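Local coordinates for protein probable Ni/Fe-hydrogenase 1 B-type cytochrome subunit (Escherichia coli K-12, PDB 6G94) that probably serves as the membrane-bound b-type cytochrome of hydrogenase 1, binding heme in the inner membrane and passing on electrons released from hydrogen, at residues L24-M29 with M68-V72; V31-G36 with I62-G67; I144-A149 with F160-V166. All coordinates share one frame; numbering follows the deposited sequence.

All three contacts lie within one cytochrome b561-type helical domain and touch the same heme. Contacts 1 and 2 join the same two helices, 20-40 and 55-83, with centres about 9 Å apart. Contact 2 is nested along the chain inside the loop contact 1 closes, as expected for an antiparallel pair. Contact 3 follows later, joining helix 130-151 to the segment running into the start of helix 166-172; its centre is about 18 Å from contact 1 and 17 Å from contact 2. Ile-144 of contact 3 touches Phe-70 and Thr-71 of contact 1, and Phe-148 touches Thr-71 and Met-68. Contact 2 supplies the iron ligand His-63, while contacts 1 and 3 pack against the porphyrin periphery.

Contact 1: L24-M29 with M68-V72. With HEM (protoporphyrin IX containing Fe), chain B.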
loop_
_atom_site.group_PDB
_atom_site.type_symbol
_atom_site.label_atom_id
_atom_site.label_comp_id
_atom_site.label_asym_id
_atom_site.label_seq_id
_atom_site.Cartn_x
_atom_site.Cartn_y
_atom_site.Cartn_z
ATOM N N LEU I 24 -13.952 -48.931 -2.980
ATOM C CA LEU I 24 -13.622 -47.922 -3.948
ATOM C C LEU I 24 -14.698 -46.828 -3.928
ATOM O O LEU I 24 -14.420 -45.690 -3.568
ATOM C CB LEU I 24 -13.458 -48.550 -5.329
ATOM C CG LEU I 24 -12.542 -47.734 -6.239
ATOM C CD1 LEU I 24 -11.230 -47.377 -5.556
ATOM C CD2 LEU I 24 -12.303 -48.486 -7.526
ATOM N N THR I 25 -15.917 -47.197 -4.306
ATOM C CA THR I 25 -17.100 -46.349 -4.222
ATOM C C THR I 25 -17.175 -45.499 -2.950
ATOM O O THR I 25 -17.514 -44.326 -3.001
ATOM C CB THR I 25 -18.360 -47.211 -4.280
ATOM O OG1 THR I 25 -18.182 -48.214 -5.271
ATOM C CG2 THR I 25 -19.524 -46.402 -4.674
ATOM N N VAL I 26 -16.845 -46.093 -1.815
ATOM C CA VAL I 26 -16.808 -45.370 -0.546
ATOM C C VAL I 26 -15.707 -44.323 -0.597
ATOM O O VAL I 26 -15.905 -43.200 -0.180
ATOM C CB VAL I 26 -16.606 -46.328 0.647
ATOM C CG1 VAL I 26 -16.305 -45.568 1.934
ATOM C CG2 VAL I 26 -17.829 -47.211 0.809
ATOM N N LEU I 27 -14.556 -44.702 -1.125
ATOM C CA LEU I 27 -13.440 -43.796 -1.253
ATOM C C LEU I 27 -13.837 -42.667 -2.192
ATOM O O LEU I 27 -13.595 -41.528 -1.896
ATOM C CB LEU I 27 -12.211 -44.555 -1.758
ATOM C CG LEU I 27 -10.869 -43.843 -1.858
ATOM C CD1 LEU I 27 -10.420 -43.439 -0.469
ATOM C CD2 LEU I 27 -9.870 -44.777 -2.493
ATOM N N CYS I 28 -14.476 -43.006 -3.303
ATOM C CA CYS I 28 -14.969 -42.022 -4.251
ATOM C C CYS I 28 -15.997 -41.123 -3.609
ATOM O O CYS I 28 -15.865 -39.912 -3.631
ATOM C CB CYS I 28 -15.534 -42.695 -5.496
ATOM S SG CYS I 28 -14.248 -43.260 -6.619
ATOM N N MET I 29 -17.008 -41.725 -3.016
ATOM C CA MET I 29 -18.032 -41.001 -2.260
ATOM C C MET I 29 -17.427 -39.995 -1.278
ATOM O O MET I 29 -17.789 -38.832 -1.294
ATOM C CB MET I 29 -18.946 -41.986 -1.518
ATOM C CG MET I 29 -20.229 -41.378 -0.981
ATOM S SD MET I 29 -21.198 -40.687 -2.321
ATOM C CE MET I 29 -21.874 -42.164 -3.070
ATOM N N MET I 68 -15.387 -39.642 -12.325
ATOM C CA MET I 68 -15.184 -40.543 -13.456
ATOM C C MET I 68 -15.115 -41.960 -12.933
ATOM O O MET I 68 -15.920 -42.808 -13.325
ATOM C CB MET I 68 -13.914 -40.181 -14.236
ATOM C CG MET I 68 -14.013 -38.877 -15.015
ATOM S SD MET I 68 -15.029 -39.040 -16.494
ATOM C CE MET I 68 -14.800 -37.445 -17.281
ATOM N N VAL I 69 -14.164 -42.193 -12.028
ATOM C CA VAL I 69 -13.973 -43.502 -11.380
ATOM C C VAL I 69 -15.278 -44.001 -10.755
ATOM O O VAL I 69 -15.728 -45.118 -11.053
ATOM C CB VAL I 69 -12.852 -43.474 -10.313
ATOM C CG1 VAL I 69 -12.708 -44.842 -9.663
ATOM C CG2 VAL I 69 -11.529 -43.044 -10.927
ATOM N N PHE I 70 -15.862 -43.164 -9.894
ATOM C CA PHE I 70 -17.151 -43.434 -9.274
ATOM C C PHE I 70 -18.187 -43.876 -10.289
ATOM O O PHE I 70 -18.861 -44.865 -10.073
ATOM C CB PHE I 70 -17.667 -42.205 -8.527
ATOM C CG PHE I 70 -19.044 -42.373 -7.971
ATOM C CD1 PHE I 70 -19.236 -43.029 -6.752
ATOM C CD2 PHE I 70 -20.156 -41.894 -8.661
ATOM C CE1 PHE I 70 -20.512 -43.206 -6.230
ATOM C CE2 PHE I 70 -21.432 -42.058 -8.144
ATOM C CZ PHE I 70 -21.609 -42.711 -6.925
ATOM N N THR I 71 -18.313 -43.141 -11.387
ATOM C CA THR I 71 -19.317 -43.439 -12.416
ATOM C C THR I 71 -19.115 -44.816 -13.046
ATOM O O THR I 71 -20.070 -45.569 -13.227
ATOM C CB THR I 71 -19.331 -42.371 -13.530
ATOM O OG1 THR I 71 -19.643 -41.104 -12.954
ATOM C CG2 THR I 71 -20.384 -42.671 -14.566
ATOM N N VAL I 72 -17.870 -45.123 -13.397
ATOM C CA VAL I 72 -17.514 -46.403 -14.005
ATOM C C VAL I 72 -17.854 -47.558 -13.054
ATOM O O VAL I 72 -18.615 -48.471 -13.408
ATOM C CB VAL I 72 -16.024 -46.417 -14.435
ATOM C CG1 VAL I 72 -15.494 -47.834 -14.565
ATOM C CG2 VAL I 72 -15.856 -45.684 -15.761
HETATM C CHA HEM B . -19.944 -29.910 -8.037
HETATM C CHB HEM B . -20.737 -33.410 -4.890
HETATM C CHC HEM B . -20.850 -36.610 -8.474
HETATM C CHD HEM B . -19.448 -33.176 -11.527
HETATM C C1A HEM B . -20.269 -30.602 -6.916
HETATM C C2A HEM B . -20.739 -29.984 -5.755
HETATM C C3A HEM B . -20.973 -30.959 -4.862
HETATM C C4A HEM B . -20.638 -32.177 -5.472
HETATM C CMA HEM B . -21.485 -30.748 -3.457
HETATM C CAA HEM B . -20.912 -28.498 -5.539
HETATM C CBA HEM B . -22.225 -27.968 -6.081
HETATM C CGA HEM B . -22.319 -26.500 -5.812
HETATM O O1A HEM B . -22.434 -26.014 -4.681
HETATM O O2A HEM B . -22.291 -25.722 -6.768
HETATM C C1B HEM B . -20.865 -34.600 -5.618
HETATM C C2B HEM B . -21.202 -35.848 -5.022
HETATM C C3B HEM B . -21.248 -36.739 -6.040
HETATM C C4B HEM B . -20.915 -36.000 -7.248
HETATM C CMB HEM B . -21.467 -36.106 -3.557
HETATM C CAB HEM B . -21.556 -38.175 -6.040
HETATM C CBB HEM B . -21.652 -38.863 -4.919
HETATM C C1C HEM B . -20.413 -35.963 -9.621
HETATM C C2C HEM B . -20.150 -36.585 -10.844
HETATM C C3C HEM B . -19.761 -35.603 -11.706
HETATM C C4C HEM B . -19.785 -34.383 -10.998
HETATM C CMC HEM B . -20.297 -38.049 -11.177
HETATM C CAC HEM B . -19.390 -35.816 -13.119
HETATM C CBC HEM B . -18.184 -35.481 -13.557
HETATM C C1D HEM B . -19.525 -32.011 -10.796
HETATM C C2D HEM B . -19.295 -30.725 -11.438
HETATM C C3D HEM B . -19.423 -29.793 -10.459
HETATM C C4D HEM B . -19.745 -30.549 -9.239
HETATM C CMD HEM B . -18.959 -30.548 -12.898
HETATM C CAD HEM B . -19.288 -28.281 -10.540
HETATM C CBD HEM B . -17.955 -27.842 -11.138
HETATM C CGD HEM B . -17.731 -26.352 -11.158
HETATM O O1D HEM B . -18.314 -25.617 -11.965
HETATM O O2D HEM B . -16.935 -25.834 -10.372
HETATM N NA HEM B . -20.240 -31.955 -6.749
HETATM N NB HEM B . -20.699 -34.737 -6.930
HETATM N NC HEM B . -20.133 -34.643 -9.724
HETATM N ND HEM B . -19.799 -31.865 -9.490
HETATM FE FE HEM B . -20.192 -33.195 -8.268
#
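With chi1 at 175°, Phe-70 places CG opposite its backbone N and sends the ring across the flank of helix 20-40, where Thr-25, Cys-28 and Met-29 meet it. This is antiparallel packing of two helices in the heme-binding bundle of a b561-type cytochrome: the segment axes approach to 9.3 Å, with 143° between their directions. The backbones come nearest at Cys-28 and Phe-70, whose CA atoms are 5.7 Å apart. There Cys-28 CB lies at the edge of the Phe-70 ring, near its plane, and also packs on Phe-70 CB at 3.7 Å. The thiol follows a different path, with Cys-28 SG 3.8 Å from Val-69 CG1. Beyond that, Leu-24 CD2 makes a looser apolar contact with the same valine methyl.

The CE1 corner of the ring is met obliquely by two methyl groups. Thr-25 CG2 approaches Phe-70 CE1 to 3.7 Å, and Met-29 CE approaches that same ring carbon to 3.6 Å. Met-29 gets there because its chain bends at both chi2 and chi3, bringing the terminal methyl against the ring while SD lies beside the heme vinyl carbon CBB. Thr-71, the next residue of helix 55-83, turns OG1 toward heme methyl CMC, and that hydroxyl is hydrogen-bonded to Gly-67 O. Val-69 and Val-72 also pack on another protein chain of the assembly. On the heme side, Met-29 CE lies 3.8 Å from vinyl carbon CBB.

Contact 2: V31-G36 with I62-G67; sequences VLMVTG and IHFSAG. With HEM (protoporphyrin IX containing Fe), chain B.
Leu-32 and Thr-35 grip the imidazole of His-63, an axial ligand of the heme iron in this b-type cytochrome, where helices 20-40 and 55-83 pack antiparallel. The leucine is the main bump: its CD2 methyl sits over one face of the His-63 ring, 3.7 Å from the centroid and 14° off the normal, a CH-pi contact. The hollow beside it is floored by Gly-67, whose backbone N is 3.6 Å from Leu-32 CD2, and walled by Ala-66 CB, against which Leu-32 CG rests. Farther from the heme, Val-31 CG1 sits over the groove between Ile-62 CG2 and Ala-66 CB. Gly-36 has no side chain, and a CB there would run into the porphyrin.

At the ring edge, His-63 ND1 donates to Thr-35 OG1 over 2.6 Å, with an N-H...O angle of 161° and the oxygen in the ring plane. With chi1 59°, Thr-35 OG1 lies between its own N and carbonyl carbon, and there it also donates to Val-31 O at 2.7 Å. A valine here would probably leave ND1 without this acceptor and the ring's rotation less firmly fixed. His-184 is the other axial ligand; on this side, His-63 NE2 meets the iron at 2.1 Å.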
loop_
_atom_site.group_PDB
_atom_site.type_symbol
_atom_site.label_atom_id
_atom_site.label_comp_id
_atom_site.label_asym_id
_atom_site.label_seq_id
_atom_site.Cartn_x
_atom_site.Cartn_y
_atom_site.Cartn_z
ATOM N N VAL I 31 -14.700 -38.587 -1.279
ATOM C CA VAL I 31 -13.905 -37.578 -1.938
ATOM C C VAL I 31 -14.829 -36.622 -2.690
ATOM O O VAL I 31 -14.646 -35.401 -2.631
ATOM C CB VAL I 31 -12.834 -38.207 -2.872
ATOM C CG1 VAL I 31 -12.253 -37.168 -3.813
ATOM C CG2 VAL I 31 -11.717 -38.841 -2.057
ATOM N N LEU I 32 -15.835 -37.174 -3.368
ATOM C CA LEU I 32 -16.802 -36.369 -4.099
ATOM C C LEU I 32 -17.609 -35.459 -3.176
ATOM O O LEU I 32 -18.074 -34.404 -3.598
ATOM C CB LEU I 32 -17.738 -37.259 -4.907
ATOM C CG LEU I 32 -17.172 -37.816 -6.205
ATOM C CD1 LEU I 32 -17.888 -39.094 -6.573
ATOM C CD2 LEU I 32 -17.272 -36.810 -7.336
ATOM N N MET I 33 -17.753 -35.871 -1.914
ATOM C CA MET I 33 -18.456 -35.095 -0.890
ATOM C C MET I 33 -17.566 -33.995 -0.341
ATOM O O MET I 33 -17.857 -32.823 -0.528
ATOM C CB MET I 33 -18.925 -36.005 0.246
ATOM C CG MET I 33 -20.106 -36.896 -0.122
ATOM S SD MET I 33 -20.947 -37.715 1.261
ATOM C CE MET I 33 -19.597 -38.105 2.386
ATOM N N VAL I 34 -16.477 -34.373 0.325
ATOM C CA VAL I 34 -15.496 -33.395 0.800
ATOM C C VAL I 34 -15.079 -32.345 -0.259
ATOM O O VAL I 34 -14.963 -31.162 0.067
ATOM C CB VAL I 34 -14.251 -34.093 1.366
ATOM C CG1 VAL I 34 -13.249 -33.071 1.865
ATOM C CG2 VAL I 34 -14.641 -35.007 2.496
ATOM N N THR I 35 -14.893 -32.764 -1.517
ATOM C CA THR I 35 -14.482 -31.814 -2.578
ATOM C C THR I 35 -15.658 -30.990 -3.057
ATOM O O THR I 35 -15.561 -29.761 -3.129
ATOM C CB THR I 35 -13.792 -32.448 -3.828
ATOM O OG1 THR I 35 -14.661 -33.392 -4.462
ATOM C CG2 THR I 35 -12.499 -33.108 -3.459
ATOM N N GLY I 36 -16.760 -31.659 -3.388
ATOM C CA GLY I 36 -17.951 -30.973 -3.878
ATOM C C GLY I 36 -18.503 -29.948 -2.887
ATOM O O GLY I 36 -19.030 -28.893 -3.278
ATOM N N ILE I 62 -9.735 -33.188 -8.795
ATOM C CA ILE I 62 -9.919 -34.368 -7.983
ATOM C C ILE I 62 -11.395 -34.755 -8.001
ATOM O O ILE I 62 -11.718 -35.931 -8.080
ATOM C CB ILE I 62 -9.418 -34.125 -6.552
ATOM C CG1 ILE I 62 -7.907 -33.916 -6.557
ATOM C CG2 ILE I 62 -9.755 -35.303 -5.658
ATOM C CD1 ILE I 62 -7.328 -33.517 -5.224
ATOM N N HIS I 63 -12.284 -33.768 -7.973
ATOM C CA HIS I 63 -13.714 -34.015 -8.044
ATOM C C HIS I 63 -14.129 -34.660 -9.360
ATOM O O HIS I 63 -14.757 -35.705 -9.371
ATOM C CB HIS I 63 -14.493 -32.728 -7.797
ATOM C CG HIS I 63 -15.956 -32.943 -7.544
ATOM N ND1 HIS I 63 -16.457 -33.266 -6.304
ATOM C CD2 HIS I 63 -17.029 -32.874 -8.374
ATOM C CE1 HIS I 63 -17.771 -33.397 -6.383
ATOM N NE2 HIS I 63 -18.143 -33.166 -7.625
ATOM N N PHE I 64 -13.773 -34.051 -10.479
ATOM C CA PHE I 64 -14.263 -34.534 -11.782
ATOM C C PHE I 64 -13.800 -35.955 -12.088
ATOM O O PHE I 64 -14.512 -36.736 -12.728
ATOM C CB PHE I 64 -13.836 -33.597 -12.915
ATOM C CG PHE I 64 -14.196 -32.159 -12.690
ATOM C CD1 PHE I 64 -15.297 -31.808 -11.911
ATOM C CD2 PHE I 64 -13.436 -31.151 -13.268
ATOM C CE1 PHE I 64 -15.623 -30.483 -11.690
ATOM C CE2 PHE I 64 -13.756 -29.812 -13.061
ATOM C CZ PHE I 64 -14.853 -29.479 -12.270
ATOM N N SER I 65 -12.602 -36.284 -11.610
ATOM C CA SER I 65 -11.948 -37.523 -11.987
ATOM C C SER I 65 -12.310 -38.609 -10.968
ATOM O O SER I 65 -12.403 -39.792 -11.329
ATOM C CB SER I 65 -10.432 -37.317 -12.202
ATOM O OG SER I 65 -9.768 -37.006 -11.001
ATOM N N ALA I 66 -12.583 -38.207 -9.722
ATOM C CA ALA I 66 -13.254 -39.098 -8.757
ATOM C C ALA I 66 -14.656 -39.435 -9.245
ATOM O O ALA I 66 -15.140 -40.538 -9.069
ATOM C CB ALA I 66 -13.298 -38.491 -7.368
ATOM N N GLY I 67 -15.287 -38.476 -9.891
ATOM C CA GLY I 67 -16.591 -38.686 -10.465
ATOM C C GLY I 67 -16.546 -39.574 -11.679
ATOM O O GLY I 67 -17.544 -40.180 -12.035
HETATM C CHA HEM B . -19.944 -29.910 -8.037
HETATM C CHB HEM B . -20.737 -33.410 -4.890
HETATM C CHC HEM B . -20.850 -36.610 -8.474
HETATM C CHD HEM B . -19.448 -33.176 -11.527
HETATM C C1A HEM B . -20.269 -30.602 -6.916
HETATM C C2A HEM B . -20.739 -29.984 -5.755
HETATM C C3A HEM B . -20.973 -30.959 -4.862
HETATM C C4A HEM B . -20.638 -32.177 -5.472
HETATM C CMA HEM B . -21.485 -30.748 -3.457
HETATM C CAA HEM B . -20.912 -28.498 -5.539
HETATM C CBA HEM B . -22.225 -27.968 -6.081
HETATM C CGA HEM B . -22.319 -26.500 -5.812
HETATM O O1A HEM B . -22.434 -26.014 -4.681
HETATM O O2A HEM B . -22.291 -25.722 -6.768
HETATM C C1B HEM B . -20.865 -34.600 -5.618
HETATM C C2B HEM B . -21.202 -35.848 -5.022
HETATM C C3B HEM B . -21.248 -36.739 -6.040
HETATM C C4B HEM B . -20.915 -36.000 -7.248
HETATM C CMB HEM B . -21.467 -36.106 -3.557
HETATM C CAB HEM B . -21.556 -38.175 -6.040
HETATM C CBB HEM B . -21.652 -38.863 -4.919
HETATM C C1C HEM B . -20.413 -35.963 -9.621
HETATM C C2C HEM B . -20.150 -36.585 -10.844
HETATM C C3C HEM B . -19.761 -35.603 -11.706
HETATM C C4C HEM B . -19.785 -34.383 -10.998
HETATM C CMC HEM B . -20.297 -38.049 -11.177
HETATM C CAC HEM B . -19.390 -35.816 -13.119
HETATM C CBC HEM B . -18.184 -35.481 -13.557
HETATM C C1D HEM B . -19.525 -32.011 -10.796
HETATM C C2D HEM B . -19.295 -30.725 -11.438
HETATM C C3D HEM B . -19.423 -29.793 -10.459
HETATM C C4D HEM B . -19.745 -30.549 -9.239
HETATM C CMD HEM B . -18.959 -30.548 -12.898
HETATM C CAD HEM B . -19.288 -28.281 -10.540
HETATM C CBD HEM B . -17.955 -27.842 -11.138
HETATM C CGD HEM B . -17.731 -26.352 -11.158
HETATM O O1D HEM B . -18.314 -25.617 -11.965
HETATM O O2D HEM B . -16.935 -25.834 -10.372
HETATM N NA HEM B . -20.240 -31.955 -6.749
HETATM N NB HEM B . -20.699 -34.737 -6.930
HETATM N NC HEM B . -20.133 -34.643 -9.724
HETATM N ND HEM B . -19.799 -31.865 -9.490
HETATM FE FE HEM B . -20.192 -33.195 -8.268
#

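Contact 3: I144-A149 with F160-V166; sequences IITGFA and FAPFRYV. With HEM (protoporphyrin IX containing Fe), chain B.
The backbone of helix 130-151 comes closest to the 160-166 segment at Ala-149 and Phe-163, whose CA atoms are 5.0 Å apart; residues 161-163 follow helix-like backbone angles but lack a regular helical bonding pattern. Three phenylalanines form an aromatic cluster across this junction. Phe-163, with CG opposite its carbonyl carbon (chi1 -66°), presents one ring face to Phe-148 CB. That carbon lies 3.6 Å from the Phe-163 centroid and 16° off the normal, a CH-pi contact displaced toward the rim. The edge of the same ring points at a helix carbonyl, with Phe-163 CD1 3.4 Å from Ile-145 O.

The Phe-148 and Phe-160 rings touch only by their margins, with planes 27° apart, and Phe-148 CD1 lies 3.4 Å from Phe-160 CE1. Beside the cluster, Ala-149 CB packs on Val-166 CB at 3.8 Å, and Ile-145 CG2 touches Val-166 CG2 at 3.5 Å. Phe-148 links this apolar patch to the cofactor, since heme vinyl carbon CAC stands 3.6 Å above its ring, over the centre.

The contact thus folds the segment running into the start of helix 166-172 back onto helix 130-151, probably on the periplasmic side. Helix 130-151 in turn packs on helix 55-83 through Ile-144 and Phe-148, while Thr-146 hydrogen-bonds His-184, the axial ligand from helix 177-203.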
loop_
_atom_site.group_PDB
_atom_site.type_symbol
_atom_site.label_atom_id
_atom_site.label_comp_id
_atom_site.label_asym_id
_atom_site.label_seq_id
_atom_site.Cartn_x
_atom_site.Cartn_y
_atom_site.Cartn_z
ATOM N N ILE I 144 -24.944 -38.285 -11.067
ATOM C CA ILE I 144 -24.126 -38.550 -12.241
ATOM C C ILE I 144 -24.738 -37.826 -13.429
ATOM O O ILE I 144 -24.020 -37.121 -14.154
ATOM C CB ILE I 144 -23.968 -40.070 -12.516
ATOM C CG1 ILE I 144 -22.931 -40.678 -11.541
ATOM C CG2 ILE I 144 -23.599 -40.326 -13.982
ATOM C CD1 ILE I 144 -22.841 -42.199 -11.532
ATOM N N ILE I 145 -26.051 -37.995 -13.619
ATOM C CA ILE I 145 -26.766 -37.296 -14.687
ATOM C C ILE I 145 -26.614 -35.781 -14.537
ATOM O O ILE I 145 -26.323 -35.099 -15.513
ATOM C CB ILE I 145 -28.252 -37.673 -14.722
ATOM C CG1 ILE I 145 -28.408 -39.144 -15.042
ATOM C CG2 ILE I 145 -28.987 -36.876 -15.782
ATOM C CD1 ILE I 145 -29.767 -39.676 -14.663
ATOM N N THR I 146 -26.786 -35.276 -13.314
ATOM C CA THR I 146 -26.613 -33.854 -13.024
ATOM C C THR I 146 -25.145 -33.419 -13.030
ATOM O O THR I 146 -24.813 -32.367 -13.580
ATOM C CB THR I 146 -27.278 -33.424 -11.686
ATOM O OG1 THR I 146 -26.586 -33.984 -10.562
ATOM C CG2 THR I 146 -28.733 -33.831 -11.649
ATOM N N GLY I 147 -24.279 -34.222 -12.406
ATOM C CA GLY I 147 -22.846 -33.943 -12.326
ATOM C C GLY I 147 -22.167 -33.840 -13.681
ATOM O O GLY I 147 -21.283 -33.000 -13.866
ATOM N N PHE I 148 -22.598 -34.679 -14.630
ATOM C CA PHE I 148 -22.048 -34.688 -15.985
ATOM C C PHE I 148 -22.640 -33.621 -16.878
ATOM O O PHE I 148 -21.992 -33.182 -17.832
ATOM C CB PHE I 148 -22.221 -36.055 -16.650
ATOM C CG PHE I 148 -21.047 -36.950 -16.464
ATOM C CD1 PHE I 148 -19.879 -36.719 -17.160
ATOM C CD2 PHE I 148 -21.089 -37.987 -15.558
ATOM C CE1 PHE I 148 -18.771 -37.514 -16.969
ATOM C CE2 PHE I 148 -19.990 -38.797 -15.362
ATOM C CZ PHE I 148 -18.825 -38.556 -16.069
ATOM N N ALA I 149 -23.860 -33.214 -16.578
ATOM C CA ALA I 149 -24.499 -32.142 -17.330
ATOM C C ALA I 149 -23.681 -30.887 -17.126
ATOM O O ALA I 149 -23.526 -30.104 -18.041
ATOM C CB ALA I 149 -25.935 -31.934 -16.896
ATOM N N PHE I 160 -21.178 -37.153 -24.714
ATOM C CA PHE I 160 -21.887 -36.483 -23.662
ATOM C C PHE I 160 -23.088 -35.777 -24.193
ATOM O O PHE I 160 -23.698 -34.993 -23.488
ATOM C CB PHE I 160 -20.998 -35.418 -23.093
ATOM C CG PHE I 160 -19.860 -35.938 -22.291
ATOM C CD1 PHE I 160 -20.083 -36.680 -21.157
ATOM C CD2 PHE I 160 -18.553 -35.621 -22.644
ATOM C CE1 PHE I 160 -19.022 -37.116 -20.390
ATOM C CE2 PHE I 160 -17.481 -36.053 -21.884
ATOM C CZ PHE I 160 -17.717 -36.803 -20.747
ATOM N N ALA I 161 -23.418 -36.046 -25.442
ATOM C CA ALA I 161 -24.502 -35.361 -26.108
ATOM C C ALA I 161 -25.837 -35.468 -25.384
ATOM O O ALA I 161 -26.551 -34.479 -25.280
ATOM C CB ALA I 161 -24.623 -35.860 -27.536
ATOM N N PRO I 162 -26.184 -36.642 -24.867
ATOM C CA PRO I 162 -27.451 -36.723 -24.127
ATOM C C PRO I 162 -27.605 -35.836 -22.897
ATOM O O PRO I 162 -28.695 -35.363 -22.645
ATOM C CB PRO I 162 -27.519 -38.183 -23.704
ATOM C CG PRO I 162 -26.123 -38.688 -23.794
ATOM C CD PRO I 162 -25.611 -38.020 -25.007
ATOM N N PHE I 163 -26.541 -35.613 -22.141
ATOM C CA PHE I 163 -26.629 -34.767 -20.951
ATOM C C PHE I 163 -27.115 -33.355 -21.193
ATOM O O PHE I 163 -27.450 -32.631 -20.257
ATOM C CB PHE I 163 -25.287 -34.726 -20.263
ATOM C CG PHE I 163 -24.891 -36.037 -19.698
ATOM C CD1 PHE I 163 -25.405 -36.463 -18.491
ATOM C CD2 PHE I 163 -24.029 -36.864 -20.388
ATOM C CE1 PHE I 163 -25.046 -37.691 -17.961
ATOM C CE2 PHE I 163 -23.661 -38.099 -19.868
ATOM C CZ PHE I 163 -24.170 -38.513 -18.649
ATOM N N ARG I 164 -27.148 -32.967 -22.456
ATOM C CA ARG I 164 -27.585 -31.627 -22.825
ATOM C C ARG I 164 -29.086 -31.571 -23.053
ATOM O O ARG I 164 -29.582 -30.758 -23.788
ATOM C CB ARG I 164 -26.809 -31.129 -24.042
ATOM C CG ARG I 164 -25.429 -30.607 -23.718
ATOM C CD ARG I 164 -24.890 -29.807 -24.893
ATOM N NE ARG I 164 -24.324 -30.704 -25.894
ATOM C CZ ARG I 164 -24.444 -30.548 -27.204
ATOM N NH1 ARG I 164 -25.123 -29.510 -27.698
ATOM N NH2 ARG I 164 -23.886 -31.439 -28.015
ATOM N N TYR I 165 -29.788 -32.485 -22.423
ATOM C CA TYR I 165 -31.228 -32.479 -22.346
ATOM C C TYR I 165 -31.527 -32.101 -20.925
ATOM O O TYR I 165 -32.533 -31.493 -20.653
ATOM C CB TYR I 165 -31.803 -33.861 -22.645
ATOM C CG TYR I 165 -31.927 -34.184 -24.116
ATOM C CD1 TYR I 165 -33.064 -33.847 -24.815
ATOM C CD2 TYR I 165 -30.906 -34.841 -24.806
ATOM C CE1 TYR I 165 -33.190 -34.139 -26.153
ATOM C CE2 TYR I 165 -31.022 -35.134 -26.150
ATOM C CZ TYR I 165 -32.171 -34.777 -26.812
ATOM O OH TYR I 165 -32.316 -35.046 -28.140
ATOM N N VAL I 166 -30.636 -32.475 -20.015
ATOM C CA VAL I 166 -30.758 -32.149 -18.612
ATOM C C VAL I 166 -30.771 -30.651 -18.477
ATOM O O VAL I 166 -31.513 -30.102 -17.675
ATOM C CB VAL I 166 -29.576 -32.677 -17.811
ATOM C CG1 VAL I 166 -29.718 -32.290 -16.353
ATOM C CG2 VAL I 166 -29.448 -34.180 -17.973
HETATM C CHA HEM B . -19.944 -29.910 -8.037
HETATM C CHB HEM B . -20.737 -33.410 -4.890
HETATM C CHC HEM B . -20.850 -36.610 -8.474
HETATM C CHD HEM B . -19.448 -33.176 -11.527
HETATM C C1A HEM B . -20.269 -30.602 -6.916
HETATM C C2A HEM B . -20.739 -29.984 -5.755
HETATM C C3A HEM B . -20.973 -30.959 -4.862
HETATM C C4A HEM B . -20.638 -32.177 -5.472
HETATM C CMA HEM B . -21.485 -30.748 -3.457
HETATM C CAA HEM B . -20.912 -28.498 -5.539
HETATM C CBA HEM B . -22.225 -27.968 -6.081
HETATM C CGA HEM B . -22.319 -26.500 -5.812
HETATM O O1A HEM B . -22.434 -26.014 -4.681
HETATM O O2A HEM B . -22.291 -25.722 -6.768
HETATM C C1B HEM B . -20.865 -34.600 -5.618
HETATM C C2B HEM B . -21.202 -35.848 -5.022
HETATM C C3B HEM B . -21.248 -36.739 -6.040
HETATM C C4B HEM B . -20.915 -36.000 -7.248
HETATM C CMB HEM B . -21.467 -36.106 -3.557
HETATM C CAB HEM B . -21.556 -38.175 -6.040
HETATM C CBB HEM B . -21.652 -38.863 -4.919
HETATM C C1C HEM B . -20.413 -35.963 -9.621
HETATM C C2C HEM B . -20.150 -36.585 -10.844
HETATM C C3C HEM B . -19.761 -35.603 -11.706
HETATM C C4C HEM B . -19.785 -34.383 -10.998
HETATM C CMC HEM B . -20.297 -38.049 -11.177
HETATM C CAC HEM B . -19.390 -35.816 -13.119
HETATM C CBC HEM B . -18.184 -35.481 -13.557
HETATM C C1D HEM B . -19.525 -32.011 -10.796
HETATM C C2D HEM B . -19.295 -30.725 -11.438
HETATM C C3D HEM B . -19.423 -29.793 -10.459
HETATM C C4D HEM B . -19.745 -30.549 -9.239
HETATM C CMD HEM B . -18.959 -30.548 -12.898
HETATM C CAD HEM B . -19.288 -28.281 -10.540
HETATM C CBD HEM B . -17.955 -27.842 -11.138
HETATM C CGD HEM B . -17.731 -26.352 -11.158
HETATM O O1D HEM B . -18.314 -25.617 -11.965
HETATM O O2D HEM B . -16.935 -25.834 -10.372
HETATM N NA HEM B . -20.240 -31.955 -6.749
HETATM N NB HEM B . -20.699 -34.737 -6.930
HETATM N NC HEM B . -20.133 -34.643 -9.724
HETATM N ND HEM B . -19.799 -31.865 -9.490
HETATM FE FE HEM B . -20.192 -33.195 -8.268
#